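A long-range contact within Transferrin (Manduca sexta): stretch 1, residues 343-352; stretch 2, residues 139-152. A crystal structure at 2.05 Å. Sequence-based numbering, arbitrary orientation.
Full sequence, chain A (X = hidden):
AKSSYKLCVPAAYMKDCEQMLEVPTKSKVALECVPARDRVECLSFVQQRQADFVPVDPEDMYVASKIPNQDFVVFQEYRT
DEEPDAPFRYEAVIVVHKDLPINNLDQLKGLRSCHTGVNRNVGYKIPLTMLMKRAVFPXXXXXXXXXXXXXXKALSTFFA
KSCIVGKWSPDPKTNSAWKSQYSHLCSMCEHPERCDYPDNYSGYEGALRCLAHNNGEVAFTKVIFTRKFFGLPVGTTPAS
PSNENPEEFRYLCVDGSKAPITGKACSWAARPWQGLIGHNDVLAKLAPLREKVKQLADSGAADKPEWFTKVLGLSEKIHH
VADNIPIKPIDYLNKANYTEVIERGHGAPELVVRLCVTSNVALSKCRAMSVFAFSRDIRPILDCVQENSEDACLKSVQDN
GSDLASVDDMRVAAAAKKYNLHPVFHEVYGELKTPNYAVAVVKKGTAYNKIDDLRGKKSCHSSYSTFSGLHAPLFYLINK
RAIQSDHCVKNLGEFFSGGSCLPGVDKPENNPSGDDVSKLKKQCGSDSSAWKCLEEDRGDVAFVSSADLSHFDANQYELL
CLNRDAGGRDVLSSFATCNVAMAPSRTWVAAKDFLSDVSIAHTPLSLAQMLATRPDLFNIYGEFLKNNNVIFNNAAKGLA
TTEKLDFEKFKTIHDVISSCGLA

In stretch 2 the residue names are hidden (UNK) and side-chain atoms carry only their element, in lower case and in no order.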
# COMPACT_ATOMS: atom_id res chain seq x y z
N GLU A 343 6.87 2.27 -17.76
CA GLU A 343 5.80 1.64 -18.54
C GLU A 343 6.00 0.14 -18.70
O GLU A 343 5.23 -0.49 -19.40
CB GLU A 343 5.69 2.30 -19.91
CG GLU A 343 5.17 3.74 -19.81
CD GLU A 343 5.06 4.43 -21.18
OE1 GLU A 343 5.70 3.94 -22.12
OE2 GLU A 343 4.32 5.43 -21.30
N ARG A 344 6.99 -0.44 -18.02
CA ARG A 344 7.19 -1.89 -18.09
C ARG A 344 5.87 -2.63 -17.91
O ARG A 344 5.06 -2.31 -17.04
CB ARG A 344 8.17 -2.37 -17.04
CG ARG A 344 8.39 -3.89 -17.08
CD ARG A 344 9.58 -4.23 -16.25
NE ARG A 344 9.29 -4.01 -14.85
CZ ARG A 344 8.66 -4.88 -14.06
NH1 ARG A 344 8.26 -6.04 -14.54
NH2 ARG A 344 8.43 -4.57 -12.80
N GLY A 345 5.69 -3.63 -18.75
CA GLY A 345 4.58 -4.55 -18.63
C GLY A 345 5.05 -5.99 -18.71
O GLY A 345 6.22 -6.31 -18.43
N HIS A 346 4.15 -6.87 -19.12
CA HIS A 346 4.43 -8.29 -19.16
C HIS A 346 4.03 -8.91 -20.50
O HIS A 346 3.89 -10.14 -20.60
CB HIS A 346 3.73 -8.98 -17.99
CG HIS A 346 4.16 -8.44 -16.65
ND1 HIS A 346 3.57 -7.33 -16.07
CD2 HIS A 346 5.14 -8.83 -15.80
CE1 HIS A 346 4.16 -7.07 -14.92
NE2 HIS A 346 5.12 -7.97 -14.73
N GLY A 347 3.91 -8.10 -21.54
CA GLY A 347 3.45 -8.61 -22.82
C GLY A 347 1.94 -8.59 -22.92
O GLY A 347 1.22 -8.79 -21.95
N ALA A 348 1.47 -8.36 -24.14
CA ALA A 348 0.03 -8.37 -24.39
C ALA A 348 -0.55 -9.76 -24.15
O ALA A 348 0.11 -10.78 -24.41
CB ALA A 348 -0.25 -7.93 -25.82
N PRO A 349 -1.78 -9.85 -23.62
CA PRO A 349 -2.57 -8.70 -23.14
C PRO A 349 -2.15 -8.27 -21.74
O PRO A 349 -2.15 -9.12 -20.85
CB PRO A 349 -4.00 -9.25 -23.14
CG PRO A 349 -3.82 -10.72 -22.83
CD PRO A 349 -2.47 -11.13 -23.37
N GLU A 350 -1.79 -7.00 -21.52
CA GLU A 350 -1.45 -6.56 -20.18
C GLU A 350 -2.65 -6.79 -19.24
O GLU A 350 -3.79 -6.45 -19.56
CB GLU A 350 -1.03 -5.09 -20.20
CG GLU A 350 0.12 -4.76 -21.19
CD GLU A 350 1.49 -5.29 -20.78
OE1 GLU A 350 2.41 -5.26 -21.62
OE2 GLU A 350 1.67 -5.73 -19.63
N LEU A 351 -2.39 -7.40 -18.09
CA LEU A 351 -3.50 -7.76 -17.22
C LEU A 351 -4.08 -6.51 -16.57
O LEU A 351 -3.35 -5.60 -16.18
CB LEU A 351 -3.06 -8.75 -16.14
CG LEU A 351 -4.20 -9.19 -15.22
CD1 LEU A 351 -5.30 -9.94 -15.99
CD2 LEU A 351 -3.69 -10.02 -14.08
N VAL A 352 -5.40 -6.48 -16.46
CA VAL A 352 -6.11 -5.34 -15.90
C VAL A 352 -7.04 -5.87 -14.82
O VAL A 352 -7.69 -6.90 -15.01
CB VAL A 352 -6.91 -4.57 -16.97
CG1 VAL A 352 -7.81 -3.50 -16.34
CG2 VAL A 352 -5.96 -3.96 -17.99
N UNK A 139 8.67 -15.48 -21.42
CA UNK A 139 7.51 -14.62 -21.52
C UNK A 139 6.80 -14.57 -20.18
O UNK A 139 6.96 -15.45 -19.32
c UNK A 139 6.55 -15.12 -22.60
n UNK A 139 9.00 -12.49 -25.99
c UNK A 139 7.66 -13.80 -24.38
c UNK A 139 8.21 -13.73 -25.79
c UNK A 139 7.18 -15.19 -23.99
N UNK A 140 6.00 -13.52 -20.00
CA UNK A 140 5.43 -13.22 -18.70
C UNK A 140 3.92 -12.97 -18.77
O UNK A 140 3.36 -12.33 -17.88
c UNK A 140 7.59 -12.38 -17.58
c UNK A 140 8.92 -10.15 -18.47
c UNK A 140 6.17 -12.02 -18.09
s UNK A 140 8.44 -10.92 -16.95
N UNK A 141 3.25 -13.50 -19.79
CA UNK A 141 1.82 -13.30 -19.97
C UNK A 141 1.02 -14.58 -19.75
O UNK A 141 -0.07 -14.73 -20.30
n UNK A 141 1.30 -13.43 -23.67
c UNK A 141 1.54 -12.73 -21.36
o UNK A 141 2.55 -14.70 -22.29
c UNK A 141 1.84 -13.71 -22.48
N UNK A 142 1.57 -15.50 -18.96
CA UNK A 142 0.80 -16.63 -18.45
C UNK A 142 -0.29 -16.05 -17.56
O UNK A 142 -0.00 -15.49 -16.51
c UNK A 142 0.97 -18.77 -17.07
o UNK A 142 1.63 -19.62 -16.42
o UNK A 142 -0.25 -18.85 -17.20
c UNK A 142 1.72 -17.61 -17.71
N UNK A 143 -1.55 -16.14 -17.97
CA UNK A 143 -2.60 -15.51 -17.20
C UNK A 143 -3.24 -16.45 -16.19
O UNK A 143 -4.18 -16.03 -15.50
c UNK A 143 -3.22 -13.61 -18.73
c UNK A 143 -3.65 -14.91 -18.13
c UNK A 143 -2.72 -11.46 -18.76
n UNK A 143 -3.13 -12.45 -17.98
n UNK A 143 -2.53 -11.94 -19.98
c UNK A 143 -2.82 -13.28 -19.98
N UNK A 144 -2.73 -17.67 -16.02
CA UNK A 144 -3.15 -18.44 -14.86
C UNK A 144 -2.60 -17.85 -13.56
O UNK A 144 -3.15 -18.13 -12.49
c UNK A 144 -2.73 -19.91 -15.01
o UNK A 144 -1.45 -20.05 -15.60
N UNK A 145 -1.58 -16.99 -13.64
CA UNK A 145 -1.01 -16.38 -12.45
C UNK A 145 -0.93 -14.86 -12.63
O UNK A 145 -1.17 -14.32 -13.71
c UNK A 145 0.30 -18.43 -11.79
c UNK A 145 1.33 -16.72 -13.30
c UNK A 145 2.77 -17.28 -13.07
c UNK A 145 0.39 -16.95 -12.12
N UNK A 146 -0.58 -14.18 -11.55
CA UNK A 146 -0.50 -12.73 -11.55
C UNK A 146 0.74 -12.23 -12.28
O UNK A 146 1.72 -12.96 -12.46
c UNK A 146 -0.45 -12.22 -10.13
o UNK A 146 0.77 -12.63 -9.56
N UNK A 147 0.74 -10.95 -12.68
CA UNK A 147 1.96 -10.35 -13.23
C UNK A 147 3.18 -10.45 -12.32
O UNK A 147 4.28 -10.66 -12.83
c UNK A 147 0.07 -8.98 -13.78
c UNK A 147 1.55 -8.89 -13.45
c UNK A 147 -0.45 -10.10 -12.91
N UNK A 148 3.04 -10.26 -11.01
CA UNK A 148 4.20 -10.38 -10.15
C UNK A 148 4.75 -11.81 -10.21
O UNK A 148 5.97 -12.01 -10.34
n UNK A 148 6.64 -6.65 -9.23
c UNK A 148 6.16 -8.95 -8.30
c UNK A 148 5.60 -7.54 -8.65
c UNK A 148 3.85 -9.99 -8.71
c UNK A 148 5.05 -9.89 -7.78
N UNK A 149 3.87 -12.81 -10.17
CA UNK A 149 4.36 -14.18 -10.27
C UNK A 149 4.98 -14.45 -11.63
O UNK A 149 5.97 -15.19 -11.72
c UNK A 149 3.89 -16.56 -9.74
c UNK A 149 3.26 -15.19 -9.99
o UNK A 149 1.75 -17.35 -9.10
c UNK A 149 2.93 -17.64 -9.30
o UNK A 149 3.38 -18.80 -9.12
N UNK A 150 4.44 -13.85 -12.69
CA UNK A 150 5.03 -14.06 -14.00
C UNK A 150 6.51 -13.63 -14.03
O UNK A 150 7.35 -14.32 -14.61
n UNK A 150 1.94 -14.14 -15.17
o UNK A 150 3.41 -15.02 -16.61
c UNK A 150 4.22 -13.34 -15.07
c UNK A 150 3.15 -14.24 -15.69
N UNK A 151 6.83 -12.50 -13.40
CA UNK A 151 8.19 -11.98 -13.35
C UNK A 151 9.11 -12.90 -12.60
O UNK A 151 10.24 -13.15 -13.02
c UNK A 151 8.23 -10.62 -12.64
c UNK A 151 7.49 -9.57 -13.29
o UNK A 151 6.70 -7.39 -12.91
c UNK A 151 7.33 -8.33 -12.41
o UNK A 151 7.84 -8.29 -11.25
N UNK A 152 8.66 -13.34 -11.43
CA UNK A 152 9.46 -14.22 -10.59
C UNK A 152 9.67 -15.57 -11.26
O UNK A 152 10.74 -16.17 -11.14
c UNK A 152 8.59 -13.13 -8.41
c UNK A 152 8.77 -14.40 -9.24
c UNK A 152 7.49 -13.30 -7.33
c UNK A 152 9.93 -12.75 -7.77
O HOH W 1 5.21 -11.94 -21.99

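Position 139 carries four carbons in a row ending in a nitrogen, and even the closest side-chain atom, CB, stays 6.0 Å from His346 O; the chain is that of Lys139. Position 140 has two carbons, a sulfur and a last carbon without a branch, and its CB lies 3.9 Å from His346 CB, at the edge of the imidazole. This is Met140. A water joins the two backbones, accepting from Met140 N at 2.7 Å and donating to His346 O at 2.6 Å.

At position 141 the second of two carbons bears one oxygen and one nitrogen, and the nitrogen reaches Ala348 O, so the residue is an asparagine. Asn141 ND2 donates to Ala348 O at 3.0 Å with a nearly straight angle of 160°. Position 142 has two carbons, the second with two oxygens, and lies out of reach of stretch 1. It is Asp142, whose OD1 accepts from the backbone N of position 144 at 3.0 Å and so holds the local turn.

At position 143 one carbon leads to a five-membered ring of three carbons and two nitrogens, with one ring nitrogen near Pro349 O: a histidine. His143 NE2 donates a weak bond to Pro349 O at 3.0 Å, bent to 124°, while CE1 lies 3.8 Å from Leu351 CB; both partners sit at the ring edge. Position 144, one carbon and one oxygen, remote from stretch 1, is Ser144. Position 145 has four carbons forked at the first, with one arm two carbons long, also without contact: Ile145. Position 146 again shows one carbon and one oxygen. This is Ser146, the N-cap of the helix that follows, with OG accepting from the backbone N of position 149 at 3.2 Å.

At position 147 three carbons close a ring onto the backbone N; CB lies over one face of the His346 ring, and a ring carbon meets Leu351 CD2. This is Pro147, with CB 3.7 Å from the His346 ring centroid in a CH-pi contact and CD 3.4 Å from Leu351 CD2. Position 148 has four carbons in a row and an end nitrogen near Arg344 NH2. It is Lys148; its CB points away from stretch 1, yet NZ ends 4.5 Å from Arg344 NH2, a like charge. Position 149, three carbons, the third with two oxygens, out of reach, is Glu149. Position 150 has two carbons, the second with one oxygen and one nitrogen: Asn150, whose ND2 donates to Asp142 O at 2.7 Å and Ser146 O at 3.0 Å, tying the loop to the helix.

Position 151 repeats the three carbons and two oxygens, one oxygen close to Arg344 NH1 and His346 NE2, and is Glu151. OE2 accepts from Arg344 NH1 at 2.6 Å in a salt bridge and from His346 NE2 at a very short 2.5 Å. OE1 pairs with Lys148 NZ at 2.9 Å, so that one carboxylate is shared by both cations, which offsets their close approach. Four carbons forked at the second, without contact, make position 152 Leu152.

The contact thus centres on His346, held by Glu151 at its edge and Pro147 over a face, while Asn141 donates to Ala348 O and His143, weakly, to the next carbonyl, Pro349 O.

Stretch 2, residues 139-152: KMNDHSISPKENEL
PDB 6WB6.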